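PDB 4WUI: N-(5'-phosphoribosyl)anthranilate isomerase from Jonesia denitrificans, which probably catalyses the isomerisation of N-(5-phospho-beta-D-ribosyl)anthranilate to 1-(2-carboxyphenylamino)-1-deoxy-D-ribulose 5-phosphate, the third step from chorismate to L-tryptophan. Local coordinates for residues T65-A70 / G86-D91; A72-T77 / A98-V103; H136-A141 / W152-G157; V175-G180 / A194-A199. All coordinates share one frame; numbering follows the deposited sequence. Where two conformers were deposited one is given.

Contact 1 of 4, residues T65-A70 / G86-D91; sequences TPIADA and GQYSDD
Tyr88 reaches across from the loop before helix 90-99 and binds the backbone of Thr65, just ahead of helix 67-77. Its side chain sets out toward helix 67-77. CG lies anti to the carbonyl carbon (chi1 -73°), and from there the ring carries the hydroxyl up to the Thr65 peptide. Tyr88 OH donates to Thr65 O at 2.6 Å. The hydroxyl approaches in the carbonyl plane, on a lone pair, with a C=O...donor angle of 126°. Thr65 O also lies near the plane of the ring, at its edge, 3.2 Å from Tyr88 CE1. Thr65 N is 3.1 Å from Tyr88 OH, and CB of Thr65 is 3.7 Å from the same oxygen. The side-chain hydroxyl of Thr65 is used elsewhere: OG1 is hydrogen-bonded to a bound citrate, probably from the crystallisation liquor.

Ile67, in the first turn of helix 67-77, supplies the apolar part. Its CD1 stands 4.1 Å from Tyr88 CE1, and the two side chains meet at a slant. Ile67 also packs on Asp92, Tyr95 and Ala96 of helix 90-99, while Tyr88 rests on Val62 of strand 57-62. Two successive beta-alpha units of the barrel are thus joined where their helices begin.

The Tyr88 hydroxyl ties one loop to the main chain of the other. The acceptor is a main-chain oxygen, so the bond probably depends little on the side chain at that position. Added to the ring's packing on Ile67, it is likely to limit how far the two helix starts can move apart.

Contact 2 of 4, residues A72-T77 / A98-V103; sequences ALAEST and ARFPRV
With CG anti to the backbone N (chi1 -171°), the Phe100 ring extends toward Ala74 of helix 67-77. Glu75 has its CG anti to the carbonyl carbon instead, and in one of its two conformers a bend at chi2 (-72°) folds the carboxylate back to the ring. Ala74 and Glu75 meet the ring from different directions. Ala74 CB sits over one face as a CH-pi contact, 4.2 Å from the ring centroid. It is offset toward the rim, and its nearest ring atom is Phe100 CE1 at 3.8 Å. In that conformer Glu75 OE1 comes to the ring edge, near its plane, 3.5 Å from Phe100 CD1. The carboxylate plane is turned 72° from the ring plane. An oxygen at the hydrogen-bearing rim may be mildly favourable, but with a second conformer present this contact is tentative.

An alanine in place of Phe100 is likely to open a gap between Ala74, Leu71 and the strand behind them.

Phe100 also packs on Leu71 of helix 67-77 and on Leu82 of strand 81-84, and Ala74 packs on Leu60 of strand 57-62. The ring thus helps fill the layer between helix and sheet. Phe100 lies in the loop between helix 90-99 and strand 103-108. Such packing between outer helices and the strands they surround belongs to the (beta-alpha)8, or TIM, barrel.

Contact 3 of 4, residues H136-A141 / W152-G157; sequences HTWDFA and WLLAGG
The side chains of Trp138 and Leu154 approach from opposite directions, the indole from a loop and the leucine from strand 152-155. The six-membered end of the indole does the touching. Its CZ2 lies 3.8 Å from Leu154 CD2 and 4.1 Å from Leu154 CD1, so both leucine methyls meet the CZ2 corner, CD2 at a slant. Gly156 O is placed differently: it stands at the ring edge, near its plane, 3.8 Å from Trp138 CZ3 and 4.0 Å from Trp138 CH2.

The extended first torsion of Trp138, with CG opposite the backbone N (chi1 179°), carries the ring inward, although Trp138 CA is 10.3 Å from Gly156 CA. At Gly156 a side chain would point at the indole, but the backbone angles alone (phi 155°) already suit glycine, since a CB would jam against the preceding carbonyl oxygen. Next to it, at the C-terminal end of the strand, Gly157 N binds a citrate, probably from the crystallisation liquor.

Replacing Trp138 by an alanine would probably open a large gap beside Leu154 and leave Thr170 OG1 without the indole N-H that it now binds.

That N-H, on NE1, points to the end of helix 163-170, and the backbone N of Trp138 is bonded to Asp165 of the same helix. The indole also packs on Ala166 and Thr169. It therefore lies in the helix-to-sheet layer of the TIM barrel, between helix 163-170 and strand 152-155, reached from the long loop between strands 124-128 and 152-155, which holds no regular helix.

Contact 4 of 4, residues V175-G180 / A194-A199; sequences VDVSSG and AAFVQA
Val177 meets the ring of Phe196 with every carbon of its side chain. CB starts the contact, 3.6 Å from Phe196 CZ. From CB the chain divides over the ring. CG1 sits over the face, 3.8 Å from the ring centroid and 17° off the normal, a CH-pi contact; its nearest ring atom is Phe196 CE2. CG2 lies over the same face, toward its rim, 3.5 Å from Phe196 CE1. The first torsion (chi1 63°) puts CG1 between the backbone N and the carbonyl carbon and CG2 anti to the N, which lays both methyls side by side on one face.

Val175, two residues earlier on the strand, points the same way but meets a different part of the ring. Its CG2 lies at the edge, near the ring plane, 4.0 Å from Phe196 CE2. Asp176 between them points away from the helix, and its carboxylate forms a salt bridge with Lys7.

Phe196 comes down from helix 190-204, CG anti to its backbone N (chi1 -175°), and also packs on Val163 and Val181. The contact is buried and wholly apolar. Alternating strand residues send valines out to the helix and the aspartate to the barrel interior, where a bound citrate lies close by. This is the usual division of a TIM barrel strand, seen here on strand 174-177, the last of the eight.

Contacts 3 and 4 are buried; contacts 1 and 2 are only partly so and lie on the opposite side of the chain's centre from contact 4. Contacts 1 and 2 involve the same two helices, 67-77 and 90-99, and their flanking loops, contact 1 at the starts and contact 2 at the ends, with centres 12 Å apart. Contact 1 alone has a hydrogen bond across its segments; contacts 2, 3 and 4 rest on packing of an aromatic ring. Contacts 3 and 4 share neighbouring strands: Leu154 O and Asp176 N are 2.9 Å apart, probably hydrogen-bonded.

Contact 1 of 4, residues T65-A70 / G86-D91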
loop_
_atom_site.group_PDB
_atom_site.type_symbol
_atom_site.label_atom_id
_atom_site.label_comp_id
_atom_site.label_asym_id
_atom_site.label_seq_id
_atom_site.Cartn_x
_atom_site.Cartn_y
_atom_site.Cartn_z
ATOM N N THR A 65 -6.334 -15.187 -3.514
ATOM C CA THR A 65 -7.775 -15.338 -3.678
ATOM C C THR A 65 -8.102 -15.370 -5.181
ATOM O O THR A 65 -7.721 -14.470 -5.906
ATOM C CB THR A 65 -8.504 -14.176 -2.994
ATOM O OG1 THR A 65 -8.153 -14.113 -1.600
ATOM C CG2 THR A 65 -10.004 -14.280 -3.158
ATOM N N PRO A 66 -8.827 -16.391 -5.672
ATOM C CA PRO A 66 -9.219 -16.392 -7.091
ATOM C C PRO A 66 -9.851 -15.059 -7.461
ATOM O O PRO A 66 -10.647 -14.521 -6.694
ATOM C CB PRO A 66 -10.231 -17.529 -7.177
ATOM C CG PRO A 66 -9.808 -18.479 -6.075
ATOM C CD PRO A 66 -9.308 -17.596 -4.962
ATOM N N ILE A 67 -9.513 -14.528 -8.633
ATOM C CA ILE A 67 -9.867 -13.159 -8.941
ATOM C C ILE A 67 -11.361 -12.881 -8.892
ATOM O O ILE A 67 -11.756 -11.817 -8.427
ATOM C CB ILE A 67 -9.213 -12.701 -10.289
ATOM C CG1 ILE A 67 -9.290 -11.178 -10.465
ATOM C CG2 ILE A 67 -9.811 -13.420 -11.478
ATOM C CD1 ILE A 67 -8.519 -10.406 -9.418
ATOM N N ALA A 68 -12.213 -13.807 -9.323
ATOM C CA ALA A 68 -13.641 -13.553 -9.233
ATOM C C ALA A 68 -14.103 -13.424 -7.765
ATOM O O ALA A 68 -14.984 -12.616 -7.445
ATOM C CB ALA A 68 -14.424 -14.642 -9.961
ATOM N N ASP A 69 -13.525 -14.236 -6.888
ATOM C CA ASP A 69 -13.817 -14.152 -5.466
ATOM C C ASP A 69 -13.292 -12.853 -4.857
ATOM O O ASP A 69 -13.937 -12.283 -3.976
ATOM C CB ASP A 69 -13.201 -15.332 -4.712
ATOM C CG ASP A 69 -13.881 -16.653 -4.976
ATOM O OD1 ASP A 69 -14.931 -16.702 -5.655
ATOM O OD2 ASP A 69 -13.387 -17.649 -4.395
ATOM N N ALA A 70 -12.133 -12.405 -5.320
ATOM C CA ALA A 70 -11.578 -11.159 -4.836
ATOM C C ALA A 70 -12.471 -9.989 -5.196
ATOM O O ALA A 70 -12.687 -9.073 -4.395
ATOM C CB ALA A 70 -10.172 -10.956 -5.364
ATOM N N GLY A 86 1.559 -9.472 -6.530
ATOM C CA GLY A 86 2.262 -9.831 -7.748
ATOM C C GLY A 86 2.019 -11.238 -8.276
ATOM O O GLY A 86 2.373 -11.521 -9.433
ATOM N N GLN A 87 1.394 -12.102 -7.484
ATOM C CA GLN A 87 1.035 -13.434 -7.956
ATOM C C GLN A 87 0.019 -13.393 -9.076
ATOM O O GLN A 87 -0.072 -14.329 -9.843
ATOM C CB GLN A 87 0.475 -14.348 -6.816
ATOM C CG GLN A 87 1.425 -14.742 -5.700
ATOM C CD GLN A 87 1.334 -13.800 -4.527
ATOM O OE1 GLN A 87 1.172 -12.585 -4.705
ATOM N NE2 GLN A 87 1.429 -14.348 -3.312
ATOM N N TYR A 88 -0.806 -12.359 -9.100
ATOM C CA TYR A 88 -1.863 -12.321 -10.083
ATOM C C TYR A 88 -1.288 -12.138 -11.482
ATOM O O TYR A 88 -0.364 -11.344 -11.720
ATOM C CB TYR A 88 -2.854 -11.198 -9.754
ATOM C CG TYR A 88 -3.707 -11.542 -8.562
ATOM C CD1 TYR A 88 -4.842 -12.338 -8.724
ATOM C CD2 TYR A 88 -3.380 -11.117 -7.284
ATOM C CE1 TYR A 88 -5.633 -12.715 -7.637
ATOM C CE2 TYR A 88 -4.160 -11.482 -6.199
ATOM C CZ TYR A 88 -5.277 -12.263 -6.375
ATOM O OH TYR A 88 -6.010 -12.610 -5.248
ATOM N N SER A 89 -1.886 -12.836 -12.436
ATOM C CA SER A 89 -1.471 -12.677 -13.819
ATOM C C SER A 89 -1.886 -11.309 -14.368
ATOM O O SER A 89 -2.814 -10.651 -13.884
ATOM C CB SER A 89 -2.105 -13.752 -14.686
ATOM O OG SER A 89 -3.508 -13.536 -14.732
ATOM N N ASP A 90 -1.242 -10.915 -15.456
ATOM C CA ASP A 90 -1.666 -9.705 -16.152
ATOM C C ASP A 90 -3.132 -9.801 -16.562
ATOM O O ASP A 90 -3.881 -8.808 -16.497
ATOM C CB ASP A 90 -0.860 -9.500 -17.438
ATOM C CG ASP A 90 0.640 -9.336 -17.211
ATOM O OD1 ASP A 90 1.077 -9.003 -16.095
ATOM O OD2 ASP A 90 1.395 -9.506 -18.209
ATOM N N ASP A 91 -3.544 -10.978 -17.023
ATOM C CA ASP A 91 -4.925 -11.152 -17.442
ATOM C C ASP A 91 -5.873 -10.904 -16.271
ATOM O O ASP A 91 -6.935 -10.319 -16.459
ATOM C CB ASP A 91 -5.179 -12.558 -17.997
ATOM C CG ASP A 91 -4.546 -12.815 -19.340
ATOM O OD1 ASP A 91 -3.858 -11.927 -19.885
ATOM O OD2 ASP A 91 -4.784 -13.936 -19.856
#

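Contact 2 of 4, residues A72-T77 / A98-V103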
loop_
_atom_site.group_PDB
_atom_site.type_symbol
_atom_site.label_atom_id
_atom_site.label_comp_id
_atom_site.label_asym_id
_atom_site.label_seq_id
_atom_site.Cartn_x
_atom_site.Cartn_y
_atom_site.Cartn_z
ATOM N N ALA A 72 -15.736 -10.204 -5.741
ATOM C CA ALA A 72 -16.930 -10.329 -4.907
ATOM C C ALA A 72 -16.674 -9.773 -3.507
ATOM O O ALA A 72 -17.542 -9.106 -2.921
ATOM C CB ALA A 72 -17.390 -11.776 -4.843
ATOM N N LEU A 73 -15.479 -10.046 -2.976
ATOM C CA LEU A 73 -15.125 -9.566 -1.639
ATOM C C LEU A 73 -14.931 -8.042 -1.626
ATOM O O LEU A 73 -15.339 -7.363 -0.676
ATOM C CB LEU A 73 -13.851 -10.260 -1.174
ATOM C CG LEU A 73 -13.416 -9.953 0.262
ATOM C CD1 LEU A 73 -14.486 -10.337 1.261
ATOM C CD2 LEU A 73 -12.137 -10.710 0.549
ATOM N N ALA A 74 -14.358 -7.480 -2.679
ATOM C CA ALA A 74 -14.243 -6.035 -2.763
ATOM C C ALA A 74 -15.607 -5.391 -2.745
ATOM O O ALA A 74 -15.825 -4.378 -2.071
ATOM C CB ALA A 74 -13.474 -5.627 -4.012
ATOM N N GLU A 75 -16.550 -5.954 -3.499
ATOM C CA GLU A 75 -17.898 -5.413 -3.509
ATOM C C GLU A 75 -18.558 -5.536 -2.134
ATOM O O GLU A 75 -19.073 -4.557 -1.594
ATOM C CB GLU A 75 -18.741 -6.124 -4.567
ATOM C CG GLU A 75 -18.287 -5.877 -6.001
ATOM C CD GLU A 75 -18.590 -4.468 -6.508
ATOM O OE1 GLU A 75 -18.165 -4.151 -7.640
ATOM O OE2 GLU A 75 -19.263 -3.685 -5.795
ATOM N N SER A 76 -18.522 -6.725 -1.543
ATOM C CA SER A 76 -19.280 -6.946 -0.313
ATOM C C SER A 76 -18.744 -6.164 0.870
ATOM O O SER A 76 -19.511 -5.731 1.723
ATOM C CB SER A 76 -19.358 -8.423 -0.006
ATOM O OG SER A 76 -18.128 -8.953 0.389
ATOM N N THR A 77 -17.435 -5.950 0.896
ATOM C CA THR A 77 -16.822 -5.194 1.987
ATOM C C THR A 77 -16.964 -3.699 1.831
ATOM O O THR A 77 -16.772 -2.959 2.782
ATOM C CB THR A 77 -15.341 -5.526 2.159
ATOM O OG1 THR A 77 -14.618 -5.221 0.964
ATOM C CG2 THR A 77 -15.139 -6.987 2.568
ATOM N N ALA A 98 -11.803 -4.273 -15.522
ATOM C CA ALA A 98 -13.036 -4.093 -16.276
ATOM C C ALA A 98 -14.273 -4.169 -15.381
ATOM O O ALA A 98 -15.359 -3.691 -15.772
ATOM C CB ALA A 98 -13.145 -5.131 -17.391
ATOM N N ARG A 99 -14.134 -4.780 -14.216
ATOM C CA ARG A 99 -15.263 -5.168 -13.364
ATOM C C ARG A 99 -15.344 -4.423 -12.042
ATOM O O ARG A 99 -16.302 -4.627 -11.299
ATOM C CB ARG A 99 -15.220 -6.682 -13.131
ATOM C CG ARG A 99 -15.567 -7.473 -14.378
ATOM C CD ARG A 99 -15.193 -8.932 -14.272
ATOM N NE ARG A 99 -15.578 -9.683 -15.462
ATOM C CZ ARG A 99 -14.922 -9.646 -16.611
ATOM N NH1 ARG A 99 -13.834 -8.901 -16.750
ATOM N NH2 ARG A 99 -15.353 -10.370 -17.632
ATOM N N PHE A 100 -14.362 -3.586 -11.717
ATOM C CA PHE A 100 -14.327 -2.867 -10.429
ATOM C C PHE A 100 -13.661 -1.530 -10.701
ATOM O O PHE A 100 -12.747 -1.472 -11.507
ATOM C CB PHE A 100 -13.538 -3.686 -9.379
ATOM C CG PHE A 100 -13.647 -3.114 -7.989
ATOM C CD1 PHE A 100 -14.781 -3.335 -7.210
ATOM C CD2 PHE A 100 -12.666 -2.259 -7.504
ATOM C CE1 PHE A 100 -14.927 -2.756 -5.980
ATOM C CE2 PHE A 100 -12.814 -1.669 -6.264
ATOM C CZ PHE A 100 -13.950 -1.912 -5.509
ATOM N N PRO A 101 -14.156 -0.433 -10.076
ATOM C CA PRO A 101 -13.741 0.924 -10.484
ATOM C C PRO A 101 -12.264 1.268 -10.288
ATOM O O PRO A 101 -11.717 2.041 -11.092
ATOM C CB PRO A 101 -14.629 1.833 -9.607
ATOM C CG PRO A 101 -15.870 1.026 -9.464
ATOM C CD PRO A 101 -15.373 -0.367 -9.246
ATOM N N ARG A 102 -11.631 0.719 -9.253
ATOM C CA ARG A 102 -10.276 1.114 -8.847
ATOM C C ARG A 102 -9.476 -0.120 -8.511
ATOM O O ARG A 102 -9.735 -0.769 -7.509
ATOM C CB ARG A 102 -10.319 2.059 -7.651
ATOM C CG ARG A 102 -11.190 3.293 -7.838
ATOM C CD ARG A 102 -11.127 4.235 -6.655
ATOM N NE ARG A 102 -9.805 4.812 -6.542
ATOM C CZ ARG A 102 -9.395 5.485 -5.485
ATOM N NH1 ARG A 102 -10.219 5.741 -4.471
ATOM N NH2 ARG A 102 -8.146 5.897 -5.415
ATOM N N VAL A 103 -8.541 -0.470 -9.399
ATOM C CA VAL A 103 -7.682 -1.645 -9.248
ATOM C C VAL A 103 -6.233 -1.213 -9.237
ATOM O O VAL A 103 -5.806 -0.431 -10.097
ATOM C CB VAL A 103 -7.960 -2.696 -10.338
ATOM C CG1 VAL A 103 -6.981 -3.859 -10.254
ATOM C CG2 VAL A 103 -9.422 -3.168 -10.251
#

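Contact 3 of 4, residues H136-A141 / W152-G157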
loop_
_atom_site.group_PDB
_atom_site.type_symbol
_atom_site.label_atom_id
_atom_site.label_comp_id
_atom_site.label_asym_id
_atom_site.label_seq_id
_atom_site.Cartn_x
_atom_site.Cartn_y
_atom_site.Cartn_z
ATOM N N HIS A 136 22.844 1.907 5.284
ATOM C CA HIS A 136 22.700 3.066 6.173
ATOM C C HIS A 136 21.877 4.165 5.524
ATOM O O HIS A 136 21.187 4.939 6.210
ATOM C CB HIS A 136 24.077 3.631 6.541
ATOM C CG HIS A 136 24.809 2.833 7.570
ATOM N ND1 HIS A 136 24.246 1.752 8.219
ATOM C CD2 HIS A 136 26.053 2.974 8.079
ATOM C CE1 HIS A 136 25.123 1.249 9.069
ATOM N NE2 HIS A 136 26.228 1.974 9.004
ATOM N N THR A 137 21.982 4.269 4.197
ATOM C CA THR A 137 21.222 5.252 3.455
ATOM C C THR A 137 20.460 4.572 2.312
ATOM O O THR A 137 20.857 3.501 1.852
ATOM C CB THR A 137 22.134 6.416 2.930
ATOM O OG1 THR A 137 23.087 5.913 1.983
ATOM C CG2 THR A 137 22.885 7.106 4.081
ATOM N N TRP A 138 19.378 5.208 1.866
ATOM C CA TRP A 138 18.451 4.634 0.900
ATOM C C TRP A 138 19.128 4.467 -0.459
ATOM O O TRP A 138 19.700 5.431 -0.983
ATOM C CB TRP A 138 17.240 5.545 0.768
ATOM C CG TRP A 138 16.233 5.074 -0.209
ATOM C CD1 TRP A 138 16.026 5.584 -1.483
ATOM C CD2 TRP A 138 15.291 4.016 -0.048
ATOM N NE1 TRP A 138 15.015 4.904 -2.096
ATOM C CE2 TRP A 138 14.532 3.942 -1.238
ATOM C CE3 TRP A 138 14.984 3.139 1.002
ATOM C CZ2 TRP A 138 13.502 3.000 -1.401
ATOM C CZ3 TRP A 138 13.951 2.223 0.842
ATOM C CH2 TRP A 138 13.237 2.158 -0.349
ATOM N N ASP A 139 19.033 3.279 -1.061
ATOM C CA ASP A 139 19.719 3.010 -2.311
ATOM C C ASP A 139 18.872 3.512 -3.471
ATOM O O ASP A 139 18.179 2.730 -4.136
ATOM C CB ASP A 139 20.048 1.537 -2.468
ATOM C CG ASP A 139 20.895 1.278 -3.696
ATOM O OD1 ASP A 139 21.277 2.237 -4.415
ATOM O OD2 ASP A 139 21.192 0.105 -3.915
ATOM N N PHE A 140 18.938 4.809 -3.735
ATOM C CA PHE A 140 18.093 5.381 -4.769
ATOM C C PHE A 140 18.474 4.879 -6.157
ATOM O O PHE A 140 17.654 4.968 -7.086
ATOM C CB PHE A 140 17.981 6.899 -4.702
ATOM C CG PHE A 140 19.272 7.678 -4.875
ATOM C CD1 PHE A 140 19.690 8.087 -6.151
ATOM C CD2 PHE A 140 19.989 8.112 -3.768
ATOM C CE1 PHE A 140 20.811 8.895 -6.280
ATOM C CE2 PHE A 140 21.109 8.927 -3.905
ATOM C CZ PHE A 140 21.526 9.311 -5.169
ATOM N N ALA A 141 19.662 4.304 -6.324
ATOM C CA ALA A 141 20.041 3.713 -7.590
ATOM C C ALA A 141 19.177 2.540 -7.973
ATOM O O ALA A 141 19.093 2.195 -9.157
ATOM C CB ALA A 141 21.468 3.295 -7.589
ATOM N N TRP A 152 2.020 5.904 -8.904
ATOM C CA TRP A 152 2.652 4.740 -8.298
ATOM C C TRP A 152 2.944 4.972 -6.840
ATOM O O TRP A 152 3.101 6.105 -6.391
ATOM C CB TRP A 152 3.945 4.342 -9.046
ATOM C CG TRP A 152 5.112 5.268 -8.911
ATOM C CD1 TRP A 152 5.274 6.501 -9.446
ATOM C CD2 TRP A 152 6.329 4.980 -8.202
ATOM N NE1 TRP A 152 6.487 7.022 -9.106
ATOM C CE2 TRP A 152 7.169 6.092 -8.362
ATOM C CE3 TRP A 152 6.798 3.873 -7.465
ATOM C CZ2 TRP A 152 8.473 6.115 -7.884
ATOM C CZ3 TRP A 152 8.070 3.908 -6.978
ATOM C CH2 TRP A 152 8.895 5.018 -7.169
ATOM N N LEU A 153 3.035 3.872 -6.097
ATOM C CA LEU A 153 3.504 3.900 -4.705
ATOM C C LEU A 153 4.787 3.132 -4.587
ATOM O O LEU A 153 4.907 2.017 -5.099
ATOM C CB LEU A 153 2.483 3.299 -3.726
ATOM C CG LEU A 153 1.083 3.907 -3.733
ATOM C CD1 LEU A 153 0.185 3.179 -2.731
ATOM C CD2 LEU A 153 1.081 5.401 -3.481
ATOM N N LEU A 154 5.739 3.716 -3.870
ATOM C CA LEU A 154 6.964 3.049 -3.488
ATOM C C LEU A 154 6.735 2.284 -2.192
ATOM O O LEU A 154 6.241 2.831 -1.218
ATOM C CB LEU A 154 8.051 4.108 -3.247
ATOM C CG LEU A 154 9.385 3.622 -2.714
ATOM C CD1 LEU A 154 10.108 2.745 -3.716
ATOM C CD2 LEU A 154 10.263 4.807 -2.269
ATOM N N ALA A 155 7.176 1.038 -2.177
ATOM C CA ALA A 155 7.272 0.237 -0.974
ATOM C C ALA A 155 8.652 -0.378 -0.917
ATOM O O ALA A 155 9.349 -0.488 -1.938
ATOM C CB ALA A 155 6.216 -0.839 -0.954
ATOM N N GLY A 156 9.076 -0.803 0.258
ATOM C CA GLY A 156 10.281 -1.605 0.380
ATOM C C GLY A 156 10.883 -1.455 1.749
ATOM O O GLY A 156 11.966 -0.872 1.911
ATOM N N GLY A 157 10.203 -1.976 2.765
ATOM C CA GLY A 157 10.743 -1.855 4.083
ATOM C C GLY A 157 10.864 -0.408 4.532
ATOM O O GLY A 157 11.783 -0.054 5.266
#

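Contact 4 of 4, residues V175-G180 / A194-A199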
loop_
_atom_site.group_PDB
_atom_site.type_symbol
_atom_site.label_atom_id
_atom_site.label_comp_id
_atom_site.label_asym_id
_atom_site.label_seq_id
_atom_site.Cartn_x
_atom_site.Cartn_y
_atom_site.Cartn_z
ATOM N N VAL A 175 3.826 6.617 -1.136
ATOM C CA VAL A 175 4.521 5.545 -0.416
ATOM C C VAL A 175 3.498 4.624 0.244
ATOM O O VAL A 175 2.372 5.034 0.565
ATOM C CB VAL A 175 5.503 6.101 0.656
ATOM C CG1 VAL A 175 6.652 6.835 -0.006
ATOM C CG2 VAL A 175 4.780 6.992 1.665
ATOM N N ASP A 176 3.930 3.391 0.457
ATOM C CA ASP A 176 3.168 2.355 1.148
ATOM C C ASP A 176 4.043 1.804 2.259
ATOM O O ASP A 176 5.214 1.499 2.024
ATOM C CB ASP A 176 2.833 1.243 0.141
ATOM C CG ASP A 176 1.822 0.228 0.655
ATOM O OD1 ASP A 176 0.650 0.599 0.806
ATOM O OD2 ASP A 176 2.174 -0.940 0.871
ATOM N N VAL A 177 3.467 1.645 3.451
ATOM C CA VAL A 177 4.211 1.169 4.622
ATOM C C VAL A 177 3.360 0.155 5.360
ATOM O O VAL A 177 2.158 0.292 5.462
ATOM C CB VAL A 177 4.600 2.374 5.545
ATOM C CG1 VAL A 177 3.410 3.093 6.110
ATOM C CG2 VAL A 177 5.582 1.983 6.651
ATOM N N SER A 178 4.024 -0.850 5.937
ATOM C CA SER A 178 3.354 -1.880 6.715
ATOM C C SER A 178 4.258 -2.332 7.868
ATOM O O SER A 178 4.052 -1.912 9.003
ATOM C CB SER A 178 2.906 -3.047 5.857
ATOM O OG SER A 178 2.272 -4.000 6.716
ATOM N N SER A 179 5.243 -3.174 7.592
ATOM C CA SER A 179 6.053 -3.708 8.677
ATOM C C SER A 179 6.768 -2.621 9.466
ATOM O O SER A 179 6.982 -2.755 10.666
ATOM C CB SER A 179 7.030 -4.744 8.144
ATOM O OG SER A 179 7.927 -4.207 7.222
ATOM N N GLY A 180 7.143 -1.544 8.791
ATOM C CA GLY A 180 7.890 -0.489 9.446
ATOM C C GLY A 180 7.117 0.337 10.434
ATOM O O GLY A 180 7.725 1.147 11.136
ATOM N N ALA A 194 2.367 7.810 13.453
ATOM C CA ALA A 194 2.512 9.248 13.567
ATOM C C ALA A 194 3.907 9.696 13.130
ATOM O O ALA A 194 4.078 10.681 12.397
ATOM C CB ALA A 194 2.222 9.715 14.987
ATOM N N ALA A 195 4.919 8.971 13.577
ATOM C CA ALA A 195 6.314 9.314 13.253
ATOM C C ALA A 195 6.571 9.182 11.751
ATOM O O ALA A 195 7.270 10.010 11.152
ATOM C CB ALA A 195 7.261 8.426 14.025
ATOM N N PHE A 196 6.045 8.126 11.145
ATOM C CA PHE A 196 6.213 7.901 9.723
ATOM C C PHE A 196 5.660 9.065 8.923
ATOM O O PHE A 196 6.308 9.583 8.005
ATOM C CB PHE A 196 5.505 6.605 9.315
ATOM C CG PHE A 196 5.717 6.234 7.882
ATOM C CD1 PHE A 196 6.834 5.499 7.511
ATOM C CD2 PHE A 196 4.861 6.663 6.883
ATOM C CE1 PHE A 196 7.053 5.159 6.197
ATOM C CE2 PHE A 196 5.094 6.315 5.557
ATOM C CZ PHE A 196 6.192 5.567 5.228
ATOM N N VAL A 197 4.436 9.474 9.244
ATOM C CA VAL A 197 3.795 10.541 8.519
ATOM C C VAL A 197 4.558 11.860 8.729
ATOM O O VAL A 197 4.740 12.644 7.791
ATOM C CB VAL A 197 2.316 10.624 8.866
ATOM C CG1 VAL A 197 1.685 11.836 8.238
ATOM C CG2 VAL A 197 1.597 9.338 8.436
ATOM N N GLN A 198 4.989 12.123 9.964
ATOM C CA GLN A 198 5.753 13.331 10.232
ATOM C C GLN A 198 7.020 13.359 9.386
ATOM O O GLN A 198 7.352 14.367 8.767
ATOM C CB GLN A 198 6.109 13.422 11.702
ATOM C CG GLN A 198 6.923 14.656 12.031
ATOM C CD GLN A 198 7.180 14.767 13.507
ATOM O OE1 GLN A 198 6.242 14.779 14.299
ATOM N NE2 GLN A 198 8.437 14.857 13.893
ATOM N N ALA A 199 7.754 12.271 9.365
ATOM C CA ALA A 199 8.989 12.193 8.602
ATOM C C ALA A 199 8.725 12.385 7.106
ATOM O O ALA A 199 9.459 13.109 6.409
ATOM C CB ALA A 199 9.695 10.865 8.847
#